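Local coordinates for protein diguanylate cyclase/phosphodiesterase (Caldicellulosiruptor saccharolyticus, PDB 3MTK) that probably takes part in cyclic di-GMP turnover; this piece is the GGDEF domain of a longer PAS-GGDEF-EAL protein, at residues 38-44 against 86-92; 143-147 against 160-164. One frame throughout, in Å; residues are numbered along the deposited sequence.

How the contacts relate
Both contacts build on the same mixed beta sheet but sample it at different depths. Contact 1 pairs two neighbouring strands; its centre lies about 2 Å from the centre of the chain, and 12 of its 14 touching residues are buried; backbone hydrogen bonds set its register. The centre of contact 2 lies about 13 Å from the chain centre; this contact is only partly buried, and seats helix 137-154 on strand 159-163 by apolar contact. The helix joins them: at its Ala147 side it meets Phe162, while Cys144 packs against Leu39 and Phe41 of contact 1, and Asp145 OD1 forms a 2.9 Å salt bridge with Arg87 NH1. The centres of the two contacts are about 12 Å apart.

Contact 1: residues 38-44 against 86-92; sequences YLIFLEV and DRFAIIC
Two extended strands, 38-44 and 87-92, run antiparallel (158°, axes 4.6 Å apart), pairing Tyr38 with Cys92 through Glu43 with Arg87. Tyr38, Ile40 and Leu42 exchange paired N-H...O bonds with Cys92, Ile90 and Phe88: Tyr38 N to Cys92 O is shortest at 2.5 Å, Ile40 N to Ile90 O is 2.9 Å. Val44 N to Asp86 O (2.8 Å) closes the end.

On one face, the Phe41 ring (chi1 -90°) fills the hollow above small Ala89 (CE1 to CB 3.8 Å), and Arg87 CD covers one ring face. Leu39 CD1 meets Ile91 CD1 at 3.5 Å. Arg87 NH2 salt-bridges Glu43 OE1 (3.4 Å, a weak hydrogen bond); the stronger partner of Arg87 is Asp145. On the other face, Leu42 CD1 nestles against Ile90 CG1 (3.9 Å) and Ile40 CD1 against Cys92 SG (3.6 Å); helix 97-108 covers this face, touching Leu42 and Cys92.

Such pairing typifies the GGDEF fold; Asp86, Arg87 and Phe88 probably occupy the signature's last three positions, Arg87 replacing Glu, consistent with a degenerate motif.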
ATOM      1  N   TYR A  38      -0.953   1.509 -12.196  1.00 51.01           N
ATOM      2  CA  TYR A  38      -1.568   0.517 -11.332  1.00 48.04           C
ATOM      3  C   TYR A  38      -1.924   0.977  -9.929  1.00 45.60           C
ATOM      4  O   TYR A  38      -1.298   1.876  -9.369  1.00 45.36           O
ATOM      5  CB  TYR A  38      -0.654  -0.708 -11.202  1.00 47.30           C
ATOM      6  CG  TYR A  38      -0.317  -1.397 -12.501  1.00 46.74           C
ATOM      7  CD1 TYR A  38       0.575  -0.825 -13.409  1.00 46.14           C
ATOM      8  CD2 TYR A  38      -0.893  -2.624 -12.827  1.00 46.08           C
ATOM      9  CE1 TYR A  38       0.881  -1.458 -14.609  1.00 45.87           C
ATOM     10  CE2 TYR A  38      -0.591  -3.264 -14.024  1.00 47.37           C
ATOM     11  CZ  TYR A  38       0.294  -2.675 -14.908  1.00 47.58           C
ATOM     12  OH  TYR A  38       0.593  -3.308 -16.090  1.00 50.48           O
ATOM     13  N   LEU A  39      -2.947   0.343  -9.372  1.00 42.61           N
ATOM     14  CA  LEU A  39      -3.364   0.599  -8.005  1.00 39.46           C
ATOM     15  C   LEU A  39      -2.753  -0.589  -7.271  1.00 38.20           C
ATOM     16  O   LEU A  39      -2.886  -1.731  -7.725  1.00 40.05           O
ATOM     17  CB  LEU A  39      -4.884   0.550  -7.865  1.00 38.18           C
ATOM     18  CG  LEU A  39      -5.389   0.737  -6.429  1.00 39.31           C
ATOM     19  CD1 LEU A  39      -4.942   2.084  -5.898  1.00 37.87           C
ATOM     20  CD2 LEU A  39      -6.898   0.626  -6.391  1.00 38.08           C
ATOM     21  N   ILE A  40      -2.071  -0.329  -6.163  1.00 36.71           N
ATOM     22  CA  ILE A  40      -1.444  -1.391  -5.390  1.00 35.49           C
ATOM     23  C   ILE A  40      -1.835  -1.298  -3.926  1.00 34.31           C
ATOM     24  O   ILE A  40      -1.819  -0.212  -3.330  1.00 34.47           O
ATOM     25  CB  ILE A  40       0.098  -1.321  -5.493  1.00 37.97           C
ATOM     26  CG1 ILE A  40       0.518  -1.388  -6.957  1.00 38.80           C
ATOM     27  CG2 ILE A  40       0.729  -2.491  -4.752  1.00 34.68           C
ATOM     28  CD1 ILE A  40       1.932  -0.938  -7.190  1.00 42.94           C
ATOM     29  N   PHE A  41      -2.189  -2.447  -3.362  1.00 32.17           N
ATOM     30  CA  PHE A  41      -2.582  -2.560  -1.967  1.00 30.62           C
ATOM     31  C   PHE A  41      -1.514  -3.343  -1.197  1.00 30.91           C
ATOM     32  O   PHE A  41      -1.207  -4.488  -1.536  1.00 30.06           O
ATOM     33  CB  PHE A  41      -3.930  -3.294  -1.864  1.00 31.51           C
ATOM     34  CG  PHE A  41      -5.139  -2.390  -1.907  1.00 28.78           C
ATOM     35  CD1 PHE A  41      -5.020  -1.035  -2.202  1.00 30.24           C
ATOM     36  CD2 PHE A  41      -6.407  -2.906  -1.663  1.00 31.17           C
ATOM     37  CE1 PHE A  41      -6.151  -0.203  -2.258  1.00 30.27           C
ATOM     38  CE2 PHE A  41      -7.551  -2.084  -1.715  1.00 32.70           C
ATOM     39  CZ  PHE A  41      -7.419  -0.727  -2.015  1.00 30.27           C
ATOM     40  N   LEU A  42      -0.927  -2.724  -0.179  1.00 30.94           N
ATOM     41  CA  LEU A  42       0.078  -3.414   0.621  1.00 31.62           C
ATOM     42  C   LEU A  42      -0.458  -3.604   2.028  1.00 30.97           C
ATOM     43  O   LEU A  42      -0.918  -2.649   2.675  1.00 31.97           O
ATOM     44  CB  LEU A  42       1.390  -2.629   0.727  1.00 33.07           C
ATOM     45  CG  LEU A  42       2.299  -2.350  -0.457  1.00 36.67           C
ATOM     46  CD1 LEU A  42       1.774  -1.146  -1.260  1.00 41.11           C
ATOM     47  CD2 LEU A  42       3.682  -2.036   0.076  1.00 37.68           C
ATOM     48  N   GLU A  43      -0.380  -4.832   2.517  1.00 30.88           N
ATOM     49  CA  GLU A  43      -0.855  -5.111   3.860  1.00 31.34           C
ATOM     50  C   GLU A  43       0.297  -5.535   4.770  1.00 29.48           C
ATOM     51  O   GLU A  43       1.097  -6.403   4.422  1.00 29.84           O
ATOM     52  CB  GLU A  43      -1.925  -6.207   3.823  1.00 31.94           C
ATOM     53  CG  GLU A  43      -2.534  -6.497   5.189  1.00 39.38           C
ATOM     54  CD  GLU A  43      -3.671  -7.497   5.134  1.00 40.84           C
ATOM     55  OE1 GLU A  43      -4.357  -7.556   4.096  1.00 42.19           O
ATOM     56  OE2 GLU A  43      -3.889  -8.210   6.135  1.00 43.59           O
ATOM     57  N   VAL A  44       0.386  -4.907   5.933  1.00 30.77           N
ATOM     58  CA  VAL A  44       1.424  -5.248   6.906  1.00 30.92           C
ATOM     59  C   VAL A  44       0.883  -6.440   7.684  1.00 32.20           C
ATOM     60  O   VAL A  44      -0.138  -6.331   8.365  1.00 33.47           O
ATOM     61  CB  VAL A  44       1.680  -4.088   7.880  1.00 29.93           C
ATOM     62  CG1 VAL A  44       2.908  -4.377   8.699  1.00 29.21           C
ATOM     63  CG2 VAL A  44       1.845  -2.786   7.111  1.00 32.38           C
ATOM     64  N   ASP A  86      -3.610  -1.345   8.982  1.00 36.26           N
ATOM     65  CA  ASP A  86      -2.445  -2.103   8.528  1.00 36.18           C
ATOM     66  C   ASP A  86      -2.299  -2.154   7.013  1.00 35.63           C
ATOM     67  O   ASP A  86      -1.635  -3.048   6.487  1.00 32.64           O
ATOM     68  CB  ASP A  86      -2.543  -3.537   9.042  1.00 34.75           C
ATOM     69  CG  ASP A  86      -3.730  -4.277   8.465  1.00 37.54           C
ATOM     70  OD1 ASP A  86      -4.498  -3.647   7.707  1.00 36.04           O
ATOM     71  OD2 ASP A  86      -3.902  -5.486   8.762  1.00 38.12           O
ATOM     72  N   ARG A  87      -2.892  -1.200   6.306  1.00 33.48           N
ATOM     73  CA  ARG A  87      -2.834  -1.255   4.859  1.00 31.75           C
ATOM     74  C   ARG A  87      -2.522   0.047   4.165  1.00 31.47           C
ATOM     75  O   ARG A  87      -3.048   1.093   4.529  1.00 29.37           O
ATOM     76  CB  ARG A  87      -4.157  -1.815   4.331  1.00 35.39           C
ATOM     77  CG  ARG A  87      -4.345  -1.689   2.833  1.00 35.44           C
ATOM     78  CD  ARG A  87      -5.692  -2.248   2.424  1.00 38.07           C
ATOM     79  NE  ARG A  87      -5.872  -3.635   2.861  1.00 37.45           N
ATOM     80  CZ  ARG A  87      -6.868  -4.416   2.453  1.00 37.90           C
ATOM     81  NH1 ARG A  87      -7.770  -3.945   1.603  1.00 38.05           N
ATOM     82  NH2 ARG A  87      -6.960  -5.670   2.881  1.00 36.58           N
ATOM     83  N   PHE A  88      -1.667  -0.033   3.146  1.00 31.30           N
ATOM     84  CA  PHE A  88      -1.267   1.136   2.368  1.00 32.38           C
ATOM     85  C   PHE A  88      -1.691   0.936   0.923  1.00 33.75           C
ATOM     86  O   PHE A  88      -1.941  -0.196   0.496  1.00 33.57           O
ATOM     87  CB  PHE A  88       0.252   1.327   2.404  1.00 29.96           C
ATOM     88  CG  PHE A  88       0.795   1.723   3.745  1.00 30.28           C
ATOM     89  CD1 PHE A  88       0.989   3.062   4.064  1.00 30.20           C
ATOM     90  CD2 PHE A  88       1.175   0.753   4.675  1.00 30.41           C
ATOM     91  CE1 PHE A  88       1.563   3.440   5.293  1.00 28.76           C
ATOM     92  CE2 PHE A  88       1.745   1.117   5.894  1.00 31.84           C
ATOM     93  CZ  PHE A  88       1.939   2.474   6.200  1.00 28.61           C
ATOM     94  N   ALA A  89      -1.757   2.040   0.179  1.00 35.48           N
ATOM     95  CA  ALA A  89      -2.132   2.017  -1.238  1.00 35.70           C
ATOM     96  C   ALA A  89      -1.190   2.888  -2.070  1.00 36.35           C
ATOM     97  O   ALA A  89      -0.710   3.922  -1.608  1.00 34.38           O
ATOM     98  CB  ALA A  89      -3.567   2.505  -1.411  1.00 33.83           C
ATOM     99  N   ILE A  90      -0.926   2.464  -3.296  1.00 39.13           N
ATOM    100  CA  ILE A  90      -0.063   3.231  -4.177  1.00 43.23           C
ATOM    101  C   ILE A  90      -0.682   3.370  -5.559  1.00 46.36           C
ATOM    102  O   ILE A  90      -1.333   2.449  -6.059  1.00 46.41           O
ATOM    103  CB  ILE A  90       1.315   2.561  -4.382  1.00 45.02           C
ATOM    104  CG1 ILE A  90       1.996   2.286  -3.038  1.00 46.12           C
ATOM    105  CG2 ILE A  90       2.190   3.462  -5.256  1.00 43.55           C
ATOM    106  CD1 ILE A  90       2.424   3.526  -2.294  1.00 49.83           C
ATOM    107  N   ILE A  91      -0.497   4.538  -6.159  1.00 49.37           N
ATOM    108  CA  ILE A  91      -0.958   4.784  -7.515  1.00 50.85           C
ATOM    109  C   ILE A  91       0.371   4.909  -8.228  1.00 54.28           C
ATOM    110  O   ILE A  91       1.185   5.751  -7.852  1.00 54.98           O
ATOM    111  CB  ILE A  91      -1.663   6.132  -7.681  1.00 49.50           C
ATOM    112  CG1 ILE A  91      -2.874   6.232  -6.749  1.00 50.17           C
ATOM    113  CG2 ILE A  91      -2.061   6.306  -9.137  1.00 47.11           C
ATOM    114  CD1 ILE A  91      -3.959   5.253  -7.040  1.00 49.39           C
ATOM    115  N   CYS A  92       0.616   4.084  -9.235  1.00 57.54           N
ATOM    116  CA  CYS A  92       1.884   4.186  -9.939  1.00 61.08           C
ATOM    117  C   CYS A  92       1.809   3.829 -11.410  1.00 63.25           C
ATOM    118  O   CYS A  92       1.092   2.914 -11.812  1.00 63.54           O
ATOM    119  CB  CYS A  92       2.934   3.294  -9.279  1.00 61.11           C
ATOM    120  SG  CYS A  92       2.717   1.557  -9.657  1.00 62.25           S
TER
HETATM  121  O   HOH W   1      -1.995  -6.889   9.883  1.00 44.72           O

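Contact 2: residues 143-147 against 160-164; sequences RCDLA and VIFKP
Residues 143-147 form one turn inside helix 137-154 (phi/psi near -60/-41°), with Ala147 N bonded to Arg143 O at 3.3 Å; residues 160-163 are extended. The helix axis passes 8.0 Å from the strand axis at 141° between N-to-C directions, and the nearest CA atoms across the segments are those of Ala147 and Val160, 5.3 Å apart. Strand 159-163 runs parallel to its neighbour 123-129, and helix 137-154 links the two, so this is the return half of a beta-alpha-beta crossover.

Strand alternation aims Val160 and Phe162 toward the helix, and Ile161 and Lys163 away. Phe162 (chi1 -78°, m) contributes most, with 100 Å² covered. Ala147 CB lies over its ring face, 4.1 Å from the centroid and 22° off the normal, a CH-pi contact. At the ring edge, Leu146 CB approaches CE2 (3.6 Å) and Arg143 O approaches CD2 (3.3 Å), while the aliphatic Arg143 CG lies 3.7 Å from that CD2. Ala147 CB also packs on Val160 CB at 4.2 Å. Ile168 of the next strand touches both Val160 and Phe162.

With 297 Å² buried and neither hydrogen bond nor salt bridge between the segments, the contact rests on apolar packing and a CH-pi contact, with a carbonyl at the ring edge.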
ATOM      1  N   ARG A 143     -11.251  -4.684  -6.684  1.00 45.31           N
ATOM      2  CA  ARG A 143     -10.380  -5.582  -7.419  1.00 47.41           C
ATOM      3  C   ARG A 143      -9.022  -5.782  -6.755  1.00 48.05           C
ATOM      4  O   ARG A 143      -8.474  -6.884  -6.772  1.00 48.09           O
ATOM      5  CB  ARG A 143     -10.170  -5.081  -8.832  1.00 48.63           C
ATOM      6  CG  ARG A 143      -9.464  -6.097  -9.696  1.00 52.45           C
ATOM      7  CD  ARG A 143      -9.446  -5.614 -11.110  1.00 56.95           C
ATOM      8  NE  ARG A 143     -10.785  -5.243 -11.538  1.00 60.40           N
ATOM      9  CZ  ARG A 143     -11.032  -4.480 -12.591  1.00 64.10           C
ATOM     10  NH1 ARG A 143     -10.021  -4.011 -13.315  1.00 67.04           N
ATOM     11  NH2 ARG A 143     -12.282  -4.187 -12.923  1.00 65.24           N
ATOM     12  N   CYS A 144      -8.473  -4.714  -6.187  1.00 48.06           N
ATOM     13  CA  CYS A 144      -7.186  -4.799  -5.519  1.00 46.90           C
ATOM     14  C   CYS A 144      -7.335  -5.645  -4.284  1.00 46.52           C
ATOM     15  O   CYS A 144      -6.480  -6.466  -3.960  1.00 46.95           O
ATOM     16  CB  CYS A 144      -6.699  -3.421  -5.109  1.00 47.03           C
ATOM     17  SG  CYS A 144      -5.354  -2.859  -6.116  1.00 50.49           S
ATOM     18  N   ASP A 145      -8.443  -5.426  -3.596  1.00 44.87           N
ATOM     19  CA  ASP A 145      -8.734  -6.146  -2.383  1.00 42.99           C
ATOM     20  C   ASP A 145      -8.720  -7.648  -2.645  1.00 41.78           C
ATOM     21  O   ASP A 145      -8.150  -8.407  -1.860  1.00 39.85           O
ATOM     22  CB  ASP A 145     -10.094  -5.710  -1.841  1.00 42.94           C
ATOM     23  CG  ASP A 145     -10.365  -6.252  -0.460  1.00 44.97           C
ATOM     24  OD1 ASP A 145      -9.623  -5.878   0.472  1.00 45.83           O
ATOM     25  OD2 ASP A 145     -11.312  -7.053  -0.302  1.00 45.90           O
ATOM     26  N   LEU A 146      -9.329  -8.067  -3.753  1.00 40.29           N
ATOM     27  CA  LEU A 146      -9.393  -9.493  -4.099  1.00 40.01           C
ATOM     28  C   LEU A 146      -7.992 -10.062  -4.307  1.00 38.48           C
ATOM     29  O   LEU A 146      -7.671 -11.149  -3.833  1.00 36.30           O
ATOM     30  CB  LEU A 146     -10.222  -9.706  -5.369  1.00 39.26           C
ATOM     31  CG  LEU A 146     -11.322 -10.778  -5.381  1.00 41.16           C
ATOM     32  CD1 LEU A 146     -11.889 -10.880  -6.806  1.00 39.29           C
ATOM     33  CD2 LEU A 146     -10.781 -12.134  -4.934  1.00 40.63           C
ATOM     34  N   ALA A 147      -7.167  -9.312  -5.024  1.00 38.09           N
ATOM     35  CA  ALA A 147      -5.796  -9.717  -5.299  1.00 39.71           C
ATOM     36  C   ALA A 147      -5.029  -9.910  -3.988  1.00 40.04           C
ATOM     37  O   ALA A 147      -4.251 -10.855  -3.836  1.00 39.89           O
ATOM     38  CB  ALA A 147      -5.112  -8.657  -6.154  1.00 37.43           C
ATOM     39  N   VAL A 160      -0.126 -10.472  -5.955  1.00 37.69           N
ATOM     40  CA  VAL A 160      -0.955 -10.825  -7.103  1.00 42.99           C
ATOM     41  C   VAL A 160      -1.387  -9.564  -7.867  1.00 43.95           C
ATOM     42  O   VAL A 160      -1.800  -8.570  -7.262  1.00 42.98           O
ATOM     43  CB  VAL A 160      -2.227 -11.598  -6.664  1.00 44.60           C
ATOM     44  CG1 VAL A 160      -3.056 -11.962  -7.886  1.00 45.60           C
ATOM     45  CG2 VAL A 160      -1.842 -12.857  -5.895  1.00 46.14           C
ATOM     46  N   ILE A 161      -1.297  -9.618  -9.195  1.00 45.78           N
ATOM     47  CA  ILE A 161      -1.674  -8.482 -10.041  1.00 47.28           C
ATOM     48  C   ILE A 161      -2.820  -8.847 -10.970  1.00 48.88           C
ATOM     49  O   ILE A 161      -2.689  -9.766 -11.773  1.00 49.15           O
ATOM     50  CB  ILE A 161      -0.492  -8.016 -10.904  1.00 47.19           C
ATOM     51  CG1 ILE A 161       0.723  -7.730 -10.015  1.00 46.86           C
ATOM     52  CG2 ILE A 161      -0.880  -6.761 -11.680  1.00 47.56           C
ATOM     53  CD1 ILE A 161       1.964  -7.347 -10.787  1.00 49.63           C
ATOM     54  N   PHE A 162      -3.939  -8.131 -10.861  1.00 50.51           N
ATOM     55  CA  PHE A 162      -5.104  -8.392 -11.709  1.00 54.36           C
ATOM     56  C   PHE A 162      -5.167  -7.512 -12.961  1.00 57.74           C
ATOM     57  O   PHE A 162      -5.095  -6.285 -12.883  1.00 57.05           O
ATOM     58  CB  PHE A 162      -6.406  -8.212 -10.919  1.00 53.49           C
ATOM     59  CG  PHE A 162      -6.752  -9.373 -10.021  1.00 52.27           C
ATOM     60  CD1 PHE A 162      -6.221 -10.642 -10.249  1.00 50.89           C
ATOM     61  CD2 PHE A 162      -7.651  -9.204  -8.965  1.00 53.54           C
ATOM     62  CE1 PHE A 162      -6.583 -11.724  -9.441  1.00 50.49           C
ATOM     63  CE2 PHE A 162      -8.024 -10.286  -8.149  1.00 51.85           C
ATOM     64  CZ  PHE A 162      -7.485 -11.544  -8.390  1.00 49.05           C
ATOM     65  N   LYS A 163      -5.309  -8.157 -14.115  1.00 61.75           N
ATOM     66  CA  LYS A 163      -5.398  -7.467 -15.400  1.00 64.67           C
ATOM     67  C   LYS A 163      -6.702  -7.844 -16.095  1.00 65.56           C
ATOM     68  O   LYS A 163      -7.165  -8.977 -15.978  1.00 66.31           O
ATOM     69  CB  LYS A 163      -4.220  -7.858 -16.294  1.00 66.99           C
ATOM     70  CG  LYS A 163      -2.912  -7.176 -15.935  1.00 71.18           C
ATOM     71  CD  LYS A 163      -1.761  -7.697 -16.780  1.00 73.78           C
ATOM     72  CE  LYS A 163      -0.552  -6.782 -16.676  1.00 75.75           C
ATOM     73  NZ  LYS A 163      -0.185  -6.513 -15.261  1.00 77.16           N
ATOM     74  N   PRO A 164      -7.315  -6.898 -16.827  1.00 67.00           N
ATOM     75  CA  PRO A 164      -8.574  -7.149 -17.538  1.00 66.98           C
ATOM     76  C   PRO A 164      -8.534  -8.370 -18.456  1.00 66.90           C
ATOM     77  O   PRO A 164      -7.466  -8.798 -18.893  1.00 67.55           O
ATOM     78  CB  PRO A 164      -8.790  -5.851 -18.303  1.00 66.69           C
ATOM     79  CG  PRO A 164      -8.243  -4.833 -17.354  1.00 66.71           C
ATOM     80  CD  PRO A 164      -6.940  -5.476 -16.934  1.00 67.15           C
TER